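Local coordinates for protein Bug27 (Bordetella pertussis, PDB 2QPQ) that probably binds a small solute in the periplasm for uptake, as a Venus flytrap receptor of the Bug family, at residues M70-F75 and L226-G231; F93-N98 and V277-V282; F106-G111 and Q197-T202. One frame throughout, in Å; residues are numbered along the deposited sequence.

Interaction 1: M70-F75 and L226-G231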
loop_
_atom_site.group_PDB
_atom_site.type_symbol
_atom_site.label_atom_id
_atom_site.label_comp_id
_atom_site.label_asym_id
_atom_site.label_seq_id
_atom_site.Cartn_x
_atom_site.Cartn_y
_atom_site.Cartn_z
ATOM N N MET A 70 3.617 -8.256 -8.719
ATOM C CA MET A 70 3.444 -7.959 -7.290
ATOM C C MET A 70 2.995 -6.508 -7.137
ATOM O O MET A 70 3.705 -5.607 -7.559
ATOM C CB MET A 70 4.744 -8.175 -6.490
ATOM C CG MET A 70 4.448 -7.959 -4.982
ATOM S SD MET A 70 3.894 -9.527 -4.214
ATOM C CE MET A 70 3.222 -8.930 -2.685
ATOM N N VAL A 71 1.823 -6.308 -6.557
ATOM C CA VAL A 71 1.171 -4.994 -6.466
ATOM C C VAL A 71 0.880 -4.591 -5.026
ATOM O O VAL A 71 0.740 -5.429 -4.116
ATOM C CB VAL A 71 -0.184 -4.926 -7.319
ATOM C CG1 VAL A 71 0.115 -5.100 -8.819
ATOM C CG2 VAL A 71 -1.263 -6.024 -6.858
ATOM N N ASN A 72 0.711 -3.294 -4.840
ATOM C CA ASN A 72 0.000 -2.824 -3.678
ATOM C C ASN A 72 -1.136 -1.905 -4.138
ATOM O O ASN A 72 -1.364 -1.749 -5.341
ATOM C CB ASN A 72 0.948 -2.145 -2.681
ATOM C CG ASN A 72 1.674 -0.955 -3.280
ATOM O OD1 ASN A 72 2.896 -0.973 -3.437
ATOM N ND2 ASN A 72 0.945 0.075 -3.593
ATOM N N SER A 73 -1.860 -1.331 -3.189
ATOM C CA SER A 73 -2.980 -0.415 -3.478
ATOM C C SER A 73 -2.699 0.670 -4.520
ATOM O O SER A 73 -3.611 1.064 -5.242
ATOM C CB SER A 73 -3.493 0.207 -2.178
ATOM O OG SER A 73 -4.115 -0.798 -1.424
ATOM N N SER A 74 -1.446 1.116 -4.615
ATOM C CA SER A 74 -1.004 2.028 -5.674
ATOM C C SER A 74 -1.536 1.609 -7.038
ATOM O O SER A 74 -1.933 2.446 -7.834
ATOM C CB SER A 74 0.532 2.083 -5.743
ATOM O OG SER A 74 1.122 2.673 -4.569
ATOM N N PHE A 75 -1.539 0.302 -7.313
ATOM C CA PHE A 75 -2.096 -0.209 -8.573
ATOM C C PHE A 75 -3.531 0.309 -8.791
ATOM O O PHE A 75 -3.938 0.632 -9.927
ATOM C CB PHE A 75 -2.045 -1.756 -8.590
ATOM C CG PHE A 75 -2.641 -2.377 -9.837
ATOM C CD1 PHE A 75 -1.822 -2.686 -10.931
ATOM C CD2 PHE A 75 -4.024 -2.620 -9.932
ATOM C CE1 PHE A 75 -2.373 -3.290 -12.118
ATOM C CE2 PHE A 75 -4.590 -3.183 -11.135
ATOM C CZ PHE A 75 -3.715 -3.549 -12.198
ATOM N N LEU A 226 -8.415 3.494 4.908
ATOM C CA LEU A 226 -7.563 3.344 3.739
ATOM C C LEU A 226 -6.420 2.397 4.055
ATOM O O LEU A 226 -5.285 2.825 4.340
ATOM C CB LEU A 226 -7.089 4.707 3.204
ATOM C CG LEU A 226 -6.183 4.799 1.937
ATOM C CD1 LEU A 226 -6.348 3.691 0.933
ATOM C CD2 LEU A 226 -6.305 6.149 1.243
ATOM N N ASN A 227 -6.732 1.105 4.006
ATOM C CA ASN A 227 -5.768 0.055 4.277
ATOM C C ASN A 227 -5.095 -0.426 2.978
ATOM O O ASN A 227 -5.775 -0.787 2.033
ATOM C CB ASN A 227 -6.490 -1.098 4.999
ATOM C CG ASN A 227 -5.613 -1.825 5.997
ATOM O OD1 ASN A 227 -4.395 -1.671 6.023
ATOM N ND2 ASN A 227 -6.231 -2.692 6.781
ATOM N N GLN A 228 -3.766 -0.421 2.939
ATOM C CA GLN A 228 -3.048 -0.836 1.745
ATOM C C GLN A 228 -2.885 -2.355 1.692
ATOM O O GLN A 228 -2.353 -2.954 2.599
ATOM C CB GLN A 228 -1.683 -0.177 1.711
ATOM C CG GLN A 228 -0.747 -0.558 0.558
ATOM C CD GLN A 228 0.452 0.362 0.542
ATOM O OE1 GLN A 228 0.282 1.568 0.571
ATOM N NE2 GLN A 228 1.649 -0.186 0.565
ATOM N N TRP A 229 -3.335 -2.944 0.608
ATOM C CA TRP A 229 -3.165 -4.380 0.331
ATOM C C TRP A 229 -1.952 -4.587 -0.535
ATOM O O TRP A 229 -1.417 -3.630 -1.146
ATOM C CB TRP A 229 -4.424 -4.980 -0.337
ATOM C CG TRP A 229 -5.146 -4.134 -1.398
ATOM C CD1 TRP A 229 -6.335 -3.464 -1.227
ATOM C CD2 TRP A 229 -4.789 -3.951 -2.789
ATOM N NE1 TRP A 229 -6.704 -2.863 -2.401
ATOM C CE2 TRP A 229 -5.780 -3.139 -3.368
ATOM C CE3 TRP A 229 -3.705 -4.366 -3.583
ATOM C CZ2 TRP A 229 -5.759 -2.736 -4.746
ATOM C CZ3 TRP A 229 -3.675 -3.947 -4.969
ATOM C CH2 TRP A 229 -4.705 -3.122 -5.507
ATOM N N HIS A 230 -1.525 -5.845 -0.588
ATOM C CA HIS A 230 -0.292 -6.264 -1.245
ATOM C C HIS A 230 -0.604 -7.644 -1.777
ATOM O O HIS A 230 -0.969 -8.541 -1.012
ATOM C CB HIS A 230 0.880 -6.389 -0.271
ATOM C CG HIS A 230 1.178 -5.135 0.491
ATOM N ND1 HIS A 230 0.462 -4.768 1.610
ATOM C CD2 HIS A 230 2.118 -4.175 0.307
ATOM C CE1 HIS A 230 0.918 -3.607 2.056
ATOM N NE2 HIS A 230 1.932 -3.236 1.297
ATOM N N GLY A 231 -0.470 -7.827 -3.082
ATOM C CA GLY A 231 -0.791 -9.120 -3.626
ATOM C C GLY A 231 -0.218 -9.305 -4.982
ATOM O O GLY A 231 0.613 -8.491 -5.434
HETATM O O HOH W 1 -6.366 0.090 -0.617
#
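Asn227 O and Ser73 OG are joined by one water, which accepts from the hydroxyl at 2.6 Å and donates to the carbonyl. This opens an antiparallel pairing of strands 67-72 and 227-235 deep inside the Venus flytrap fold. Gln228 follows, its CG resting on Ser73 CB; its amide turns to Gln142 and to a bound citrate, probably from the crystallisation liquor, which places the contact beside a likely ligand pocket. At Trp229 the backbone N donates to Ser73 OG (3.1 Å), and Ser73 N returns a weak bond to Trp229 O. Its chi1 (40°) sets CG between the backbone N and the carbonyl carbon; the indole beyond lies flat under Ser73, whose CA sits 3.6 Å from the centroid of the six-membered ring and 5° off its normal. Val71 CG2 meets the indole at its edge, at CZ3 (3.7 Å), and the ring N-H bonds Asp285 on helix 275-296. His230 forms a non-hydrogen-bonded pair with Asn72, its CD2 against Asn72 CB, and its ND1 is held by Ala100 O. Gly231 completes a hydrogen-bonded pair with Val71: its N donates to Val71 O, and Val71 N reaches Gly231 O at 2.7 Å, nearly straight at 177°.

Interaction 2: F93-N98 and V277-V282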
loop_
_atom_site.group_PDB
_atom_site.type_symbol
_atom_site.label_atom_id
_atom_site.label_comp_id
_atom_site.label_asym_id
_atom_site.label_seq_id
_atom_site.Cartn_x
_atom_site.Cartn_y
_atom_site.Cartn_z
ATOM N N PHE A 93 -5.651 -7.708 -16.220
ATOM C CA PHE A 93 -5.098 -8.369 -15.049
ATOM C C PHE A 93 -6.189 -9.153 -14.338
ATOM O O PHE A 93 -7.364 -8.745 -14.351
ATOM C CB PHE A 93 -4.491 -7.334 -14.081
ATOM C CG PHE A 93 -3.436 -6.467 -14.719
ATOM C CD1 PHE A 93 -2.106 -6.890 -14.788
ATOM C CD2 PHE A 93 -3.776 -5.250 -15.295
ATOM C CE1 PHE A 93 -1.137 -6.090 -15.426
ATOM C CE2 PHE A 93 -2.802 -4.462 -15.918
ATOM C CZ PHE A 93 -1.505 -4.897 -15.971
ATOM N N ALA A 94 -5.778 -10.250 -13.696
ATOM C CA ALA A 94 -6.655 -11.094 -12.898
ATOM C C ALA A 94 -5.931 -11.358 -11.582
ATOM O O ALA A 94 -4.728 -11.674 -11.541
ATOM C CB ALA A 94 -6.924 -12.406 -13.610
ATOM N N ALA A 95 -6.678 -11.247 -10.507
ATOM C CA ALA A 95 -6.100 -11.367 -9.174
ATOM C C ALA A 95 -5.844 -12.807 -8.791
ATOM O O ALA A 95 -6.596 -13.711 -9.171
ATOM C CB ALA A 95 -7.052 -10.731 -8.155
ATOM N N VAL A 96 -4.774 -13.028 -8.036
ATOM C CA VAL A 96 -4.443 -14.357 -7.512
ATOM C C VAL A 96 -4.617 -14.405 -6.008
ATOM O O VAL A 96 -5.396 -15.232 -5.464
ATOM C CB VAL A 96 -2.993 -14.743 -7.858
ATOM C CG1 VAL A 96 -2.632 -16.090 -7.196
ATOM C CG2 VAL A 96 -2.877 -14.822 -9.411
ATOM N N ILE A 97 -3.931 -13.496 -5.323
ATOM C CA ILE A 97 -3.968 -13.522 -3.857
ATOM C C ILE A 97 -3.565 -12.189 -3.280
ATOM O O ILE A 97 -2.634 -11.570 -3.778
ATOM C CB ILE A 97 -3.051 -14.671 -3.258
ATOM C CG1 ILE A 97 -3.171 -14.761 -1.728
ATOM C CG2 ILE A 97 -1.552 -14.505 -3.692
ATOM C CD1 ILE A 97 -2.500 -16.077 -1.147
ATOM N N ASN A 98 -4.294 -11.760 -2.246
ATOM C CA ASN A 98 -3.850 -10.677 -1.373
ATOM C C ASN A 98 -3.265 -11.267 -0.116
ATOM O O ASN A 98 -3.977 -11.984 0.610
ATOM C CB ASN A 98 -5.030 -9.784 -1.007
ATOM C CG ASN A 98 -4.656 -8.725 -0.005
ATOM O OD1 ASN A 98 -3.568 -8.151 -0.089
ATOM N ND2 ASN A 98 -5.556 -8.456 0.951
ATOM N N VAL A 277 -12.215 -12.724 -4.460
ATOM C CA VAL A 277 -12.319 -11.658 -3.479
ATOM C C VAL A 277 -11.317 -10.534 -3.821
ATOM O O VAL A 277 -11.667 -9.306 -3.792
ATOM C CB VAL A 277 -12.031 -12.149 -2.044
ATOM C CG1 VAL A 277 -11.925 -10.932 -1.084
ATOM C CG2 VAL A 277 -13.145 -13.126 -1.576
ATOM N N PHE A 278 -10.089 -10.936 -4.153
ATOM C CA PHE A 278 -9.049 -9.943 -4.370
ATOM C C PHE A 278 -9.391 -9.145 -5.650
ATOM O O PHE A 278 -9.229 -7.916 -5.690
ATOM C CB PHE A 278 -7.626 -10.602 -4.409
ATOM C CG PHE A 278 -6.471 -9.608 -4.522
ATOM C CD1 PHE A 278 -6.584 -8.305 -3.988
ATOM C CD2 PHE A 278 -5.267 -9.985 -5.096
ATOM C CE1 PHE A 278 -5.528 -7.407 -4.069
ATOM C CE2 PHE A 278 -4.197 -9.082 -5.183
ATOM C CZ PHE A 278 -4.343 -7.783 -4.668
ATOM N N GLN A 279 -9.848 -9.839 -6.686
ATOM C CA GLN A 279 -10.273 -9.164 -7.917
ATOM C C GLN A 279 -11.340 -8.122 -7.645
ATOM O O GLN A 279 -11.290 -6.998 -8.179
ATOM C CB GLN A 279 -10.783 -10.148 -8.992
ATOM C CG GLN A 279 -11.127 -9.463 -10.352
ATOM C CD GLN A 279 -9.895 -8.873 -11.001
ATOM O OE1 GLN A 279 -8.820 -9.430 -10.871
ATOM N NE2 GLN A 279 -10.027 -7.728 -11.653
ATOM N N LYS A 280 -12.327 -8.492 -6.825
ATOM C CA LYS A 280 -13.346 -7.526 -6.449
ATOM C C LYS A 280 -12.751 -6.310 -5.711
ATOM O O LYS A 280 -13.148 -5.172 -5.979
ATOM C CB LYS A 280 -14.435 -8.210 -5.623
ATOM C CG LYS A 280 -15.726 -7.372 -5.361
ATOM C CD LYS A 280 -16.564 -7.153 -6.618
ATOM C CE LYS A 280 -17.864 -6.375 -6.272
ATOM N NZ LYS A 280 -18.356 -5.609 -7.450
ATOM N N MET A 281 -11.819 -6.560 -4.783
ATOM C CA MET A 281 -11.174 -5.481 -4.026
ATOM C C MET A 281 -10.431 -4.544 -4.970
ATOM O O MET A 281 -10.530 -3.332 -4.827
ATOM C CB MET A 281 -10.151 -6.049 -3.030
ATOM C CG MET A 281 -10.627 -7.184 -2.127
ATOM S SD MET A 281 -9.346 -7.750 -0.977
ATOM C CE MET A 281 -8.596 -6.109 -0.599
ATOM N N VAL A 282 -9.694 -5.112 -5.933
ATOM C CA VAL A 282 -8.932 -4.306 -6.915
ATOM C C VAL A 282 -9.910 -3.384 -7.658
ATOM O O VAL A 282 -9.683 -2.185 -7.756
ATOM C CB VAL A 282 -8.119 -5.178 -7.937
ATOM C CG1 VAL A 282 -7.521 -4.319 -9.107
ATOM C CG2 VAL A 282 -7.020 -5.961 -7.245
#
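Phe278 packs its ring against Ala95 and Asn98, where helix 275-296 crosses the first part of the long strand 93-109 at a classic beta bulge: Val96 and Ile97 both face Leu232 on the neighbouring strand. The nearest shell is largely apolar. Ala95 points its CB at the helix, 3.6 Å from Phe278 CD2 and only 3.3 Å from Gln279 N, so the strand and the helix backbone come close together here. Asn98 CB lies over one face of the Phe278 ring, 3.8 Å from its centroid and 14° off the normal, in a CH-pi contact. Val282 CG2, one helical turn on, covers the opposite face, so the ring is clasped between its own helix and the strand. Ile97 O approaches CE2 of the same ring obliquely at 3.3 Å. One polar bond spans the contact: Ala95 N donates to Gln279 OE1 (2.8 Å), arriving nearly in line with the side-chain carbonyl although the N-H itself is bent, at 135°. Gln279 reaches the strand because its chain bends at chi2 (65°), which turns CD back toward Ala95.

Second-shell partners fix these groups. Glu283, the next turn of the helix, takes a hydrogen bond from Gln279 NE2 and so sets which end of the amide faces the strand. Arg243 of helix 240-254 bonds Ala95 O, and Trp229 meets the Phe278 ring edge-to-face. The Asn98 amide is held at both ends, OD1 by His230 N and ND2 by Asp273. That same ND2 has Met281 CE beside it at 4.1 Å, where the two side chains cross at about a right angle.

Interaction 3: F106-G111 and Q197-T202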
loop_
_atom_site.group_PDB
_atom_site.type_symbol
_atom_site.label_atom_id
_atom_site.label_comp_id
_atom_site.label_asym_id
_atom_site.label_seq_id
_atom_site.Cartn_x
_atom_site.Cartn_y
_atom_site.Cartn_z
ATOM N N PHE A 106 -0.550 8.510 10.707
ATOM C CA PHE A 106 -0.209 9.916 10.828
ATOM C C PHE A 106 0.781 10.058 11.979
ATOM O O PHE A 106 0.417 9.806 13.119
ATOM C CB PHE A 106 -1.465 10.746 11.101
ATOM C CG PHE A 106 -2.372 10.894 9.909
ATOM C CD1 PHE A 106 -3.032 9.793 9.393
ATOM C CD2 PHE A 106 -2.546 12.134 9.297
ATOM C CE1 PHE A 106 -3.877 9.905 8.291
ATOM C CE2 PHE A 106 -3.401 12.277 8.211
ATOM C CZ PHE A 106 -4.071 11.156 7.700
ATOM N N VAL A 107 2.025 10.418 11.665
ATOM C CA VAL A 107 3.091 10.550 12.672
ATOM C C VAL A 107 3.627 11.991 12.752
ATOM O O VAL A 107 3.678 12.757 11.751
ATOM C CB VAL A 107 4.254 9.503 12.477
ATOM C CG1 VAL A 107 3.719 8.096 12.618
ATOM C CG2 VAL A 107 4.935 9.622 11.065
ATOM N N VAL A 108 4.005 12.347 13.968
ATOM C CA VAL A 108 4.561 13.663 14.276
ATOM C C VAL A 108 5.854 13.452 15.090
ATOM O O VAL A 108 6.040 12.390 15.692
ATOM C CB VAL A 108 3.524 14.615 15.034
ATOM C CG1 VAL A 108 2.312 14.915 14.173
ATOM C CG2 VAL A 108 3.101 14.061 16.465
ATOM N N PRO A 109 6.766 14.438 15.063
ATOM C CA PRO A 109 7.989 14.354 15.844
ATOM C C PRO A 109 7.682 14.224 17.330
ATOM O O PRO A 109 6.644 14.726 17.804
ATOM C CB PRO A 109 8.638 15.726 15.616
ATOM C CG PRO A 109 8.019 16.289 14.443
ATOM C CD PRO A 109 6.680 15.696 14.309
ATOM N N ALA A 110 8.571 13.550 18.040
ATOM C CA ALA A 110 8.625 13.621 19.515
ATOM C C ALA A 110 8.531 15.080 19.935
ATOM O O ALA A 110 9.210 15.953 19.368
ATOM C CB ALA A 110 9.925 13.004 20.036
ATOM N N GLY A 111 7.628 15.338 20.882
ATOM C CA GLY A 111 7.407 16.674 21.408
ATOM C C GLY A 111 6.614 17.629 20.536
ATOM O O GLY A 111 6.581 18.839 20.806
ATOM N N GLN A 197 5.499 10.199 17.448
ATOM C CA GLN A 197 4.210 9.966 18.035
ATOM C C GLN A 197 3.198 9.731 16.915
ATOM O O GLN A 197 3.232 10.425 15.911
ATOM C CB GLN A 197 3.888 11.231 18.761
ATOM C CG GLN A 197 2.614 11.311 19.509
ATOM C CD GLN A 197 2.616 12.614 20.282
ATOM O OE1 GLN A 197 3.493 12.816 21.149
ATOM N NE2 GLN A 197 1.692 13.540 19.932
ATOM N N ALA A 198 2.322 8.747 17.096
ATOM C CA ALA A 198 1.286 8.432 16.134
ATOM C C ALA A 198 -0.075 9.026 16.517
ATOM O O ALA A 198 -0.586 8.775 17.612
ATOM C CB ALA A 198 1.192 6.915 15.939
ATOM N N LEU A 199 -0.650 9.815 15.614
ATOM C CA LEU A 199 -1.945 10.432 15.841
ATOM C C LEU A 199 -3.152 9.532 15.497
ATOM O O LEU A 199 -4.209 9.583 16.153
ATOM C CB LEU A 199 -1.997 11.759 15.087
ATOM C CG LEU A 199 -1.004 12.840 15.529
ATOM C CD1 LEU A 199 -1.324 14.158 14.805
ATOM C CD2 LEU A 199 -1.020 13.012 17.058
ATOM N N ALA A 200 -2.997 8.719 14.457
ATOM C CA ALA A 200 -4.058 7.835 13.975
ATOM C C ALA A 200 -3.465 6.802 13.060
ATOM O O ALA A 200 -2.371 7.021 12.486
ATOM C CB ALA A 200 -5.122 8.628 13.216
ATOM N N VAL A 201 -4.185 5.684 12.938
ATOM C CA VAL A 201 -4.012 4.712 11.867
ATOM C C VAL A 201 -5.191 4.789 10.908
ATOM O O VAL A 201 -6.304 5.118 11.334
ATOM C CB VAL A 201 -3.800 3.270 12.388
ATOM C CG1 VAL A 201 -2.573 3.224 13.290
ATOM C CG2 VAL A 201 -5.024 2.732 13.132
ATOM N N THR A 202 -4.958 4.479 9.631
ATOM C CA THR A 202 -5.978 4.648 8.592
ATOM C C THR A 202 -6.852 3.414 8.369
ATOM O O THR A 202 -7.761 3.462 7.558
ATOM C CB THR A 202 -5.363 4.993 7.211
ATOM O OG1 THR A 202 -4.544 3.891 6.785
ATOM C CG2 THR A 202 -4.526 6.258 7.305
#
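Phe106 and Val108 carry the backbone bonding to strand 196-201, which runs antiparallel to the far end of strand 93-109 in the sheet of one lobe of the Venus flytrap fold. Val108 and Gln197 form a hydrogen-bonded pair, with Val108 N to Gln197 O at 2.8 Å and Gln197 N to Val108 O at 2.9 Å. At Phe106 the pattern shifts. Its O accepts from Leu199 N at 2.7 Å, but its N donates to the carbonyl of the following residue, Ala200 O, at 2.9 Å. Regular pairing is broken at Leu199, whose psi (-35°) departs from extended values. Ala200 N, buried here, finds no hydrogen-bond partner.

Weaker CA-H...O contacts fill the intervening pair, Val107 CA approaching Gln197 O at 3.2 Å and Ala198 CA approaching Phe106 O.

The apolar contacts fall mainly on the face that bears Phe106 and Val108. Val108 CG1, anti to the carbonyl carbon (chi1 -63°), touches Leu199 CD1 (3.8 Å), the two side chains crossing at about a right angle, while CG2 lies against Gln197 CB (3.7 Å). Phe106 CB meets Leu199 CB, and the rim atom CE1 of its ring meets Thr202 CG2 near the ring plane at 3.8 Å. Thr202 OG1 bonds both Leu226 O and Ser104 N.

Helix 117-123 covers the sheet face that carries Phe106, with Leu117 against Phe106, Leu199 and Ala200; Leu149 of helix 141-153 also touches Phe106. On the other face, helix 184-192 packs on Val107 and Ala198 through Ile191. Within the sheet, the Val107 backbone hydrogen-bonds to Ala180 of strand 180-183, across strand 93-109 from strand 196-201.

All three contacts are largely buried, but they sit at different depths. The centre of interaction 1 lies about 4 Å from the centre of the chain, that of interaction 2 about 14 Å and that of interaction 3 about 18 Å. Interactions 2 and 3 use the two ends of strand 93-109, on opposite sides of the chain's centre, with nearest atoms about 13 Å apart. Interaction 1 touches both: Trp229 packs on Met281, and Leu226 N probably bonds Thr202 O. Chemistry follows position. Interaction 3 is strand pairing with apolar cover, and interaction 2 is helix-on-strand packing with a single cross-bond; interaction 1 adds a serine hydroxyl, a water and an indole, with Gln228 reaching the citrate.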